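Local coordinates for beta-N-acetylhexosaminidase (Streptomyces plicatus, PDB 1JAK), which hydrolyses terminal N-acetylhexosamine residues from glycosides, as a family 20 enzyme working by substrate-assisted catalysis, at residues R15-I28 / V123-E135. Residues are numbered along the deposited sequence; the frame is centred on the assembly and turned at random.
Sequences RKAPVRPTPLDRVI and VQTLRQLLPPAVE
Q128, in the last turn of helix 116-129, lays its terminal amide against the backbone of I28 and closes a two-bond ring with it. I28 N donates to OE1 at 2.8 Å, tilted 19° from the carbonyl plane, while NE2 gives its N-H to I28 O at 2.9 Å. CG anti to the carbonyl carbon (chi1 -78°) and an extended chain beyond carry the amide out to both backbone polar groups of that one residue. Beside it the packing is tight: V27 CG1 sits 3.8 Å from L129 CD2, and L129 CD1 touches L24 CD1 at 3.9 Å, the two side chains crossing obliquely. L24 O is buried here without a partner. An alanine in place of Q128 would probably leave I28 N and I28 O without these partners and open a gap beside V27.

Toward the N-terminus the fit is looser, and K16 is exposed. T22 OG1 bonds weakly to L129 O, and water 1 bridges T22 O to that carbonyl; water also lies beside R26 O and Q128. P18 CD meets P131 CB at 3.9 Å, and a bent, weak bond runs from A133 N to K16 O. The N-terminal loop thus lines the C-terminal end of a domain 2 helix, with Y495 of helix 493-499 touching T22 and P132. The chemistry implies that the end leading into strand 33-36 is probably held more firmly by this contact than the N-terminal end, where R15 NE adds a salt bridge to the terminal carboxylate of T512.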
ATOM      1  N   ARG A  15      -8.095  28.042  -8.346  1.00 38.32           N
ATOM      2  CA  ARG A  15      -7.537  26.838  -7.733  1.00 36.80           C
ATOM      3  C   ARG A  15      -8.050  25.556  -8.383  1.00 35.62           C
ATOM      4  O   ARG A  15      -7.279  24.631  -8.642  1.00 34.70           O
ATOM      5  CB  ARG A  15      -7.881  26.796  -6.238  1.00 36.07           C
ATOM      6  CG  ARG A  15      -7.375  27.978  -5.436  1.00 35.86           C
ATOM      7  CD  ARG A  15      -7.850  27.927  -3.983  1.00 34.08           C
ATOM      8  NE  ARG A  15      -7.377  26.742  -3.266  1.00 32.46           N
ATOM      9  CZ  ARG A  15      -8.093  25.637  -3.077  1.00 30.88           C
ATOM     10  NH1 ARG A  15      -9.329  25.552  -3.550  1.00 30.73           N
ATOM     11  NH2 ARG A  15      -7.572  24.613  -2.409  1.00 28.51           N
ATOM     12  N   LYS A  16      -9.354  25.511  -8.637  1.00 34.86           N
ATOM     13  CA  LYS A  16     -10.003  24.341  -9.224  1.00 34.37           C
ATOM     14  C   LYS A  16      -9.757  24.167 -10.721  1.00 32.32           C
ATOM     15  O   LYS A  16      -9.641  23.043 -11.214  1.00 31.33           O
ATOM     16  CB  LYS A  16     -11.512  24.399  -8.963  1.00 36.53           C
ATOM     17  CG  LYS A  16     -11.908  24.434  -7.488  1.00 38.50           C
ATOM     18  CD  LYS A  16     -11.524  25.749  -6.819  1.00 39.30           C
ATOM     19  CE  LYS A  16     -11.969  25.779  -5.363  1.00 40.25           C
ATOM     20  NZ  LYS A  16     -11.588  27.050  -4.679  1.00 40.22           N
ATOM     21  N   ALA A  17      -9.684  25.278 -11.443  1.00 30.64           N
ATOM     22  CA  ALA A  17      -9.456  25.234 -12.882  1.00 28.90           C
ATOM     23  C   ALA A  17      -8.492  26.344 -13.278  1.00 27.58           C
ATOM     24  O   ALA A  17      -8.902  27.376 -13.811  1.00 27.65           O
ATOM     25  CB  ALA A  17     -10.778  25.391 -13.625  1.00 30.33           C
ATOM     26  N   PRO A  18      -7.190  26.139 -13.020  1.00 25.60           N
ATOM     27  CA  PRO A  18      -6.131  27.103 -13.333  1.00 23.82           C
ATOM     28  C   PRO A  18      -6.147  27.593 -14.777  1.00 22.69           C
ATOM     29  O   PRO A  18      -6.524  26.859 -15.692  1.00 21.68           O
ATOM     30  CB  PRO A  18      -4.857  26.328 -13.012  1.00 24.45           C
ATOM     31  CG  PRO A  18      -5.288  25.419 -11.908  1.00 25.66           C
ATOM     32  CD  PRO A  18      -6.622  24.928 -12.400  1.00 25.00           C
ATOM     33  N   VAL A  19      -5.730  28.840 -14.969  1.00 20.67           N
ATOM     34  CA  VAL A  19      -5.673  29.435 -16.298  1.00 20.48           C
ATOM     35  C   VAL A  19      -4.615  28.712 -17.126  1.00 20.37           C
ATOM     36  O   VAL A  19      -4.821  28.423 -18.305  1.00 19.69           O
ATOM     37  CB  VAL A  19      -5.301  30.934 -16.220  1.00 19.99           C
ATOM     38  CG1 VAL A  19      -5.127  31.504 -17.622  1.00 19.74           C
ATOM     39  CG2 VAL A  19      -6.378  31.696 -15.465  1.00 21.10           C
ATOM     40  N   ARG A  20      -3.482  28.422 -16.493  1.00 20.54           N
ATOM     41  CA  ARG A  20      -2.380  27.738 -17.157  1.00 22.53           C
ATOM     42  C   ARG A  20      -2.172  26.346 -16.560  1.00 22.26           C
ATOM     43  O   ARG A  20      -2.600  26.071 -15.439  1.00 21.66           O
ATOM     44  CB  ARG A  20      -1.103  28.570 -17.016  1.00 24.89           C
ATOM     45  CG  ARG A  20      -1.234  29.970 -17.601  1.00 28.93           C
ATOM     46  CD  ARG A  20      -0.379  30.158 -18.850  1.00 33.35           C
ATOM     47  NE  ARG A  20      -0.483  29.053 -19.803  1.00 37.33           N
ATOM     48  CZ  ARG A  20      -1.617  28.625 -20.354  1.00 40.17           C
ATOM     49  NH1 ARG A  20      -2.771  29.201 -20.052  1.00 40.88           N
ATOM     50  NH2 ARG A  20      -1.593  27.618 -21.218  1.00 41.98           N
ATOM     51  N   PRO A  21      -1.514  25.446 -17.305  1.00 22.36           N
ATOM     52  CA  PRO A  21      -1.280  24.092 -16.797  1.00 21.94           C
ATOM     53  C   PRO A  21      -0.284  24.054 -15.643  1.00 21.42           C
ATOM     54  O   PRO A  21       0.628  24.880 -15.569  1.00 19.98           O
ATOM     55  CB  PRO A  21      -0.765  23.351 -18.026  1.00 22.71           C
ATOM     56  CG  PRO A  21      -0.015  24.413 -18.756  1.00 23.98           C
ATOM     57  CD  PRO A  21      -0.943  25.608 -18.653  1.00 22.91           C
ATOM     58  N   THR A  22      -0.466  23.097 -14.740  1.00 20.84           N
ATOM     59  CA  THR A  22       0.439  22.959 -13.609  1.00 21.96           C
ATOM     60  C   THR A  22       1.794  22.531 -14.170  1.00 19.50           C
ATOM     61  O   THR A  22       1.859  21.841 -15.188  1.00 18.02           O
ATOM     62  CB  THR A  22      -0.058  21.891 -12.608  1.00 25.26           C
ATOM     63  OG1 THR A  22      -0.088  20.608 -13.248  1.00 28.58           O
ATOM     64  CG2 THR A  22      -1.457  22.235 -12.114  1.00 27.69           C
ATOM     65  N   PRO A  23       2.894  22.941 -13.516  1.00 18.22           N
ATOM     66  CA  PRO A  23       4.240  22.586 -13.974  1.00 17.08           C
ATOM     67  C   PRO A  23       4.409  21.087 -14.190  1.00 15.48           C
ATOM     68  O   PRO A  23       3.879  20.279 -13.430  1.00 16.08           O
ATOM     69  CB  PRO A  23       5.133  23.123 -12.858  1.00 16.77           C
ATOM     70  CG  PRO A  23       4.370  24.325 -12.385  1.00 18.38           C
ATOM     71  CD  PRO A  23       2.959  23.795 -12.317  1.00 17.86           C
ATOM     72  N   LEU A  24       5.158  20.727 -15.227  1.00 14.33           N
ATOM     73  CA  LEU A  24       5.391  19.328 -15.567  1.00 13.70           C
ATOM     74  C   LEU A  24       6.040  18.516 -14.447  1.00 15.06           C
ATOM     75  O   LEU A  24       5.860  17.303 -14.374  1.00 14.56           O
ATOM     76  CB  LEU A  24       6.254  19.242 -16.832  1.00 14.00           C
ATOM     77  CG  LEU A  24       6.491  17.862 -17.452  1.00 13.83           C
ATOM     78  CD1 LEU A  24       5.168  17.276 -17.928  1.00 13.58           C
ATOM     79  CD2 LEU A  24       7.467  17.984 -18.621  1.00 14.41           C
ATOM     80  N   ASP A  25       6.786  19.184 -13.572  1.00 15.71           N
ATOM     81  CA  ASP A  25       7.468  18.494 -12.479  1.00 16.94           C
ATOM     82  C   ASP A  25       6.649  18.431 -11.195  1.00 16.34           C
ATOM     83  O   ASP A  25       7.057  17.785 -10.228  1.00 15.95           O
ATOM     84  CB  ASP A  25       8.787  19.199 -12.160  1.00 19.79           C
ATOM     85  CG  ASP A  25       8.575  20.515 -11.430  1.00 23.27           C
ATOM     86  OD1 ASP A  25       7.900  21.404 -11.985  1.00 24.01           O
ATOM     87  OD2 ASP A  25       9.076  20.660 -10.295  1.00 27.99           O
ATOM     88  N   ARG A  26       5.502  19.098 -11.178  1.00 15.22           N
ATOM     89  CA  ARG A  26       4.684  19.130  -9.973  1.00 14.72           C
ATOM     90  C   ARG A  26       3.815  17.894  -9.787  1.00 15.37           C
ATOM     91  O   ARG A  26       2.587  17.964  -9.854  1.00 14.48           O
ATOM     92  CB  ARG A  26       3.824  20.398  -9.969  1.00 16.56           C
ATOM     93  CG  ARG A  26       3.173  20.709  -8.627  1.00 18.64           C
ATOM     94  CD  ARG A  26       2.894  22.201  -8.504  1.00 22.00           C
ATOM     95  NE  ARG A  26       4.132  22.977  -8.535  1.00 24.19           N
ATOM     96  CZ  ARG A  26       4.188  24.305  -8.526  1.00 26.89           C
ATOM     97  NH1 ARG A  26       3.071  25.020  -8.488  1.00 27.44           N
ATOM     98  NH2 ARG A  26       5.362  24.920  -8.555  1.00 28.07           N
ATOM     99  N   VAL A  27       4.467  16.761  -9.543  1.00 12.92           N
ATOM    100  CA  VAL A  27       3.756  15.503  -9.332  1.00 13.28           C
ATOM    101  C   VAL A  27       4.438  14.697  -8.229  1.00 12.01           C
ATOM    102  O   VAL A  27       5.619  14.895  -7.935  1.00 11.17           O
ATOM    103  CB  VAL A  27       3.723  14.645 -10.618  1.00 16.60           C
ATOM    104  CG1 VAL A  27       3.259  15.480 -11.804  1.00 16.57           C
ATOM    105  CG2 VAL A  27       5.079  14.061 -10.885  1.00 18.84           C
ATOM    106  N   ILE A  28       3.683  13.789  -7.619  1.00  9.32           N
ATOM    107  CA  ILE A  28       4.208  12.938  -6.558  1.00  8.80           C
ATOM    108  C   ILE A  28       3.856  11.501  -6.917  1.00  8.64           C
ATOM    109  O   ILE A  28       2.700  11.204  -7.210  1.00  7.11           O
ATOM    110  CB  ILE A  28       3.565  13.262  -5.188  1.00  8.65           C
ATOM    111  CG1 ILE A  28       3.864  14.710  -4.789  1.00  7.42           C
ATOM    112  CG2 ILE A  28       4.100  12.305  -4.124  1.00  8.95           C
ATOM    113  CD1 ILE A  28       3.113  15.172  -3.546  1.00  7.21           C
ATOM    114  N   VAL A 123      -0.210   6.906 -16.434  1.00  8.04           N
ATOM    115  CA  VAL A 123      -1.550   7.458 -16.268  1.00  7.71           C
ATOM    116  C   VAL A 123      -1.657   8.176 -14.925  1.00  7.81           C
ATOM    117  O   VAL A 123      -2.267   9.237 -14.833  1.00  7.25           O
ATOM    118  CB  VAL A 123      -2.626   6.344 -16.357  1.00  7.96           C
ATOM    119  CG1 VAL A 123      -3.964   6.847 -15.819  1.00  8.15           C
ATOM    120  CG2 VAL A 123      -2.790   5.906 -17.810  1.00  8.87           C
ATOM    121  N   GLN A 124      -1.054   7.608 -13.883  1.00  8.00           N
ATOM    122  CA  GLN A 124      -1.106   8.235 -12.567  1.00  6.90           C
ATOM    123  C   GLN A 124      -0.425   9.603 -12.599  1.00  7.79           C
ATOM    124  O   GLN A 124      -0.801  10.513 -11.868  1.00  8.72           O
ATOM    125  CB  GLN A 124      -0.440   7.345 -11.515  1.00  6.48           C
ATOM    126  CG  GLN A 124      -1.075   5.962 -11.366  1.00  8.27           C
ATOM    127  CD  GLN A 124      -2.587   6.018 -11.207  1.00  9.58           C
ATOM    128  OE1 GLN A 124      -3.127   6.933 -10.584  1.00  6.99           O
ATOM    129  NE2 GLN A 124      -3.277   5.027 -11.761  1.00  9.82           N
ATOM    130  N   THR A 125       0.587   9.742 -13.445  1.00  8.48           N
ATOM    131  CA  THR A 125       1.276  11.016 -13.575  1.00  8.53           C
ATOM    132  C   THR A 125       0.384  11.974 -14.358  1.00  7.83           C
ATOM    133  O   THR A 125       0.231  13.142 -13.992  1.00  8.52           O
ATOM    134  CB  THR A 125       2.617  10.838 -14.304  1.00  7.93           C
ATOM    135  OG1 THR A 125       3.522  10.141 -13.441  1.00  8.97           O
ATOM    136  CG2 THR A 125       3.214  12.191 -14.689  1.00  9.12           C
ATOM    137  N   LEU A 126      -0.218  11.468 -15.430  1.00  8.43           N
ATOM    138  CA  LEU A 126      -1.094  12.283 -16.264  1.00  9.46           C
ATOM    139  C   LEU A 126      -2.240  12.914 -15.477  1.00  9.80           C
ATOM    140  O   LEU A 126      -2.564  14.087 -15.675  1.00  9.98           O
ATOM    141  CB  LEU A 126      -1.659  11.442 -17.414  1.00  8.77           C
ATOM    142  CG  LEU A 126      -2.649  12.141 -18.354  1.00 10.32           C
ATOM    143  CD1 LEU A 126      -1.983  13.354 -19.010  1.00  9.23           C
ATOM    144  CD2 LEU A 126      -3.114  11.153 -19.416  1.00 10.46           C
ATOM    145  N   ARG A 127      -2.853  12.151 -14.574  1.00  9.89           N
ATOM    146  CA  ARG A 127      -3.970  12.690 -13.809  1.00 10.27           C
ATOM    147  C   ARG A 127      -3.548  13.817 -12.867  1.00  9.53           C
ATOM    148  O   ARG A 127      -4.386  14.587 -12.403  1.00  9.91           O
ATOM    149  CB  ARG A 127      -4.694  11.574 -13.040  1.00 11.71           C
ATOM    150  CG  ARG A 127      -3.864  10.857 -12.003  1.00 12.65           C
ATOM    151  CD  ARG A 127      -4.527   9.548 -11.565  1.00 11.54           C
ATOM    152  NE  ARG A 127      -5.837   9.740 -10.937  1.00 10.15           N
ATOM    153  CZ  ARG A 127      -6.459   8.810 -10.217  1.00 10.11           C
ATOM    154  NH1 ARG A 127      -5.892   7.623 -10.035  1.00  8.11           N
ATOM    155  NH2 ARG A 127      -7.641   9.065  -9.666  1.00  9.34           N
ATOM    156  N   GLN A 128      -2.249  13.919 -12.590  1.00  9.10           N
ATOM    157  CA  GLN A 128      -1.755  14.989 -11.733  1.00  8.83           C
ATOM    158  C   GLN A 128      -1.362  16.211 -12.569  1.00 10.09           C
ATOM    159  O   GLN A 128      -1.323  17.332 -12.061  1.00 10.27           O
ATOM    160  CB  GLN A 128      -0.568  14.506 -10.890  1.00  8.84           C
ATOM    161  CG  GLN A 128      -1.001  13.658  -9.695  1.00  8.17           C
ATOM    162  CD  GLN A 128       0.150  13.319  -8.763  1.00 10.67           C
ATOM    163  OE1 GLN A 128       0.991  14.167  -8.467  1.00 11.10           O
ATOM    164  NE2 GLN A 128       0.180  12.081  -8.279  1.00  9.06           N
ATOM    165  N   LEU A 129      -1.083  15.992 -13.851  1.00 10.35           N
ATOM    166  CA  LEU A 129      -0.730  17.092 -14.746  1.00 10.37           C
ATOM    167  C   LEU A 129      -2.010  17.834 -15.127  1.00 10.09           C
ATOM    168  O   LEU A 129      -2.000  19.042 -15.356  1.00 10.75           O
ATOM    169  CB  LEU A 129      -0.020  16.561 -15.996  1.00  9.32           C
ATOM    170  CG  LEU A 129       1.348  15.920 -15.722  1.00 10.21           C
ATOM    171  CD1 LEU A 129       1.910  15.322 -16.998  1.00 11.31           C
ATOM    172  CD2 LEU A 129       2.298  16.971 -15.152  1.00 10.75           C
ATOM    173  N   LEU A 130      -3.118  17.100 -15.190  1.00  9.90           N
ATOM    174  CA  LEU A 130      -4.410  17.702 -15.496  1.00  9.84           C
ATOM    175  C   LEU A 130      -4.837  18.496 -14.261  1.00 10.25           C
ATOM    176  O   LEU A 130      -4.318  18.266 -13.165  1.00 10.70           O
ATOM    177  CB  LEU A 130      -5.435  16.610 -15.818  1.00  9.85           C
ATOM    178  CG  LEU A 130      -5.251  15.945 -17.185  1.00 10.69           C
ATOM    179  CD1 LEU A 130      -6.097  14.684 -17.278  1.00 10.85           C
ATOM    180  CD2 LEU A 130      -5.640  16.936 -18.277  1.00 10.64           C
ATOM    181  N   PRO A 131      -5.772  19.450 -14.420  1.00 10.97           N
ATOM    182  CA  PRO A 131      -6.265  20.288 -13.318  1.00 10.94           C
ATOM    183  C   PRO A 131      -7.147  19.557 -12.307  1.00 10.63           C
ATOM    184  O   PRO A 131      -7.709  18.506 -12.606  1.00 10.49           O
ATOM    185  CB  PRO A 131      -7.019  21.396 -14.046  1.00 11.96           C
ATOM    186  CG  PRO A 131      -7.595  20.661 -15.222  1.00 11.47           C
ATOM    187  CD  PRO A 131      -6.421  19.825 -15.691  1.00 11.52           C
ATOM    188  N   PRO A 132      -7.285  20.119 -11.093  1.00 11.57           N
ATOM    189  CA  PRO A 132      -8.093  19.542 -10.012  1.00 10.89           C
ATOM    190  C   PRO A 132      -9.516  19.186 -10.436  1.00 10.24           C
ATOM    191  O   PRO A 132     -10.116  18.255  -9.904  1.00 10.14           O
ATOM    192  CB  PRO A 132      -8.076  20.636  -8.947  1.00 11.35           C
ATOM    193  CG  PRO A 132      -6.754  21.296  -9.160  1.00 12.77           C
ATOM    194  CD  PRO A 132      -6.678  21.393 -10.665  1.00 12.75           C
ATOM    195  N   ALA A 133     -10.053  19.940 -11.390  1.00 11.03           N
ATOM    196  CA  ALA A 133     -11.409  19.708 -11.875  1.00 11.07           C
ATOM    197  C   ALA A 133     -11.592  18.287 -12.403  1.00 10.01           C
ATOM    198  O   ALA A 133     -12.714  17.787 -12.483  1.00 12.05           O
ATOM    199  CB  ALA A 133     -11.747  20.718 -12.973  1.00 12.13           C
ATOM    200  N   VAL A 134     -10.488  17.636 -12.755  1.00 10.22           N
ATOM    201  CA  VAL A 134     -10.543  16.277 -13.285  1.00  9.49           C
ATOM    202  C   VAL A 134     -11.124  15.288 -12.266  1.00 10.18           C
ATOM    203  O   VAL A 134     -11.578  14.199 -12.631  1.00 10.21           O
ATOM    204  CB  VAL A 134      -9.129  15.806 -13.731  1.00 10.23           C
ATOM    205  CG1 VAL A 134      -8.266  15.492 -12.515  1.00  9.51           C
ATOM    206  CG2 VAL A 134      -9.239  14.595 -14.651  1.00 10.61           C
ATOM    207  N   GLU A 135     -11.130  15.684 -10.995  1.00  9.48           N
ATOM    208  CA  GLU A 135     -11.643  14.839  -9.917  1.00  9.92           C
ATOM    209  C   GLU A 135     -13.165  14.889  -9.759  1.00 12.40           C
ATOM    210  O   GLU A 135     -13.744  14.056  -9.064  1.00 11.96           O
ATOM    211  CB  GLU A 135     -11.014  15.245  -8.580  1.00  9.63           C
ATOM    212  CG  GLU A 135      -9.498  15.115  -8.493  1.00 10.60           C
ATOM    213  CD  GLU A 135      -9.011  13.681  -8.601  1.00 12.31           C
ATOM    214  OE1 GLU A 135      -9.796  12.748  -8.318  1.00 12.30           O
ATOM    215  OE2 GLU A 135      -7.833  13.488  -8.959  1.00 12.75           O
TER
HETATM  216  O   HOH W   1       0.219  20.059 -16.565  1.00 15.76           O
HETATM  217  O   HOH W   2      -0.768  18.338  -9.582  1.00 17.77           O
HETATM  218  O   HOH W   3       0.938  16.699  -8.526  1.00 30.97           O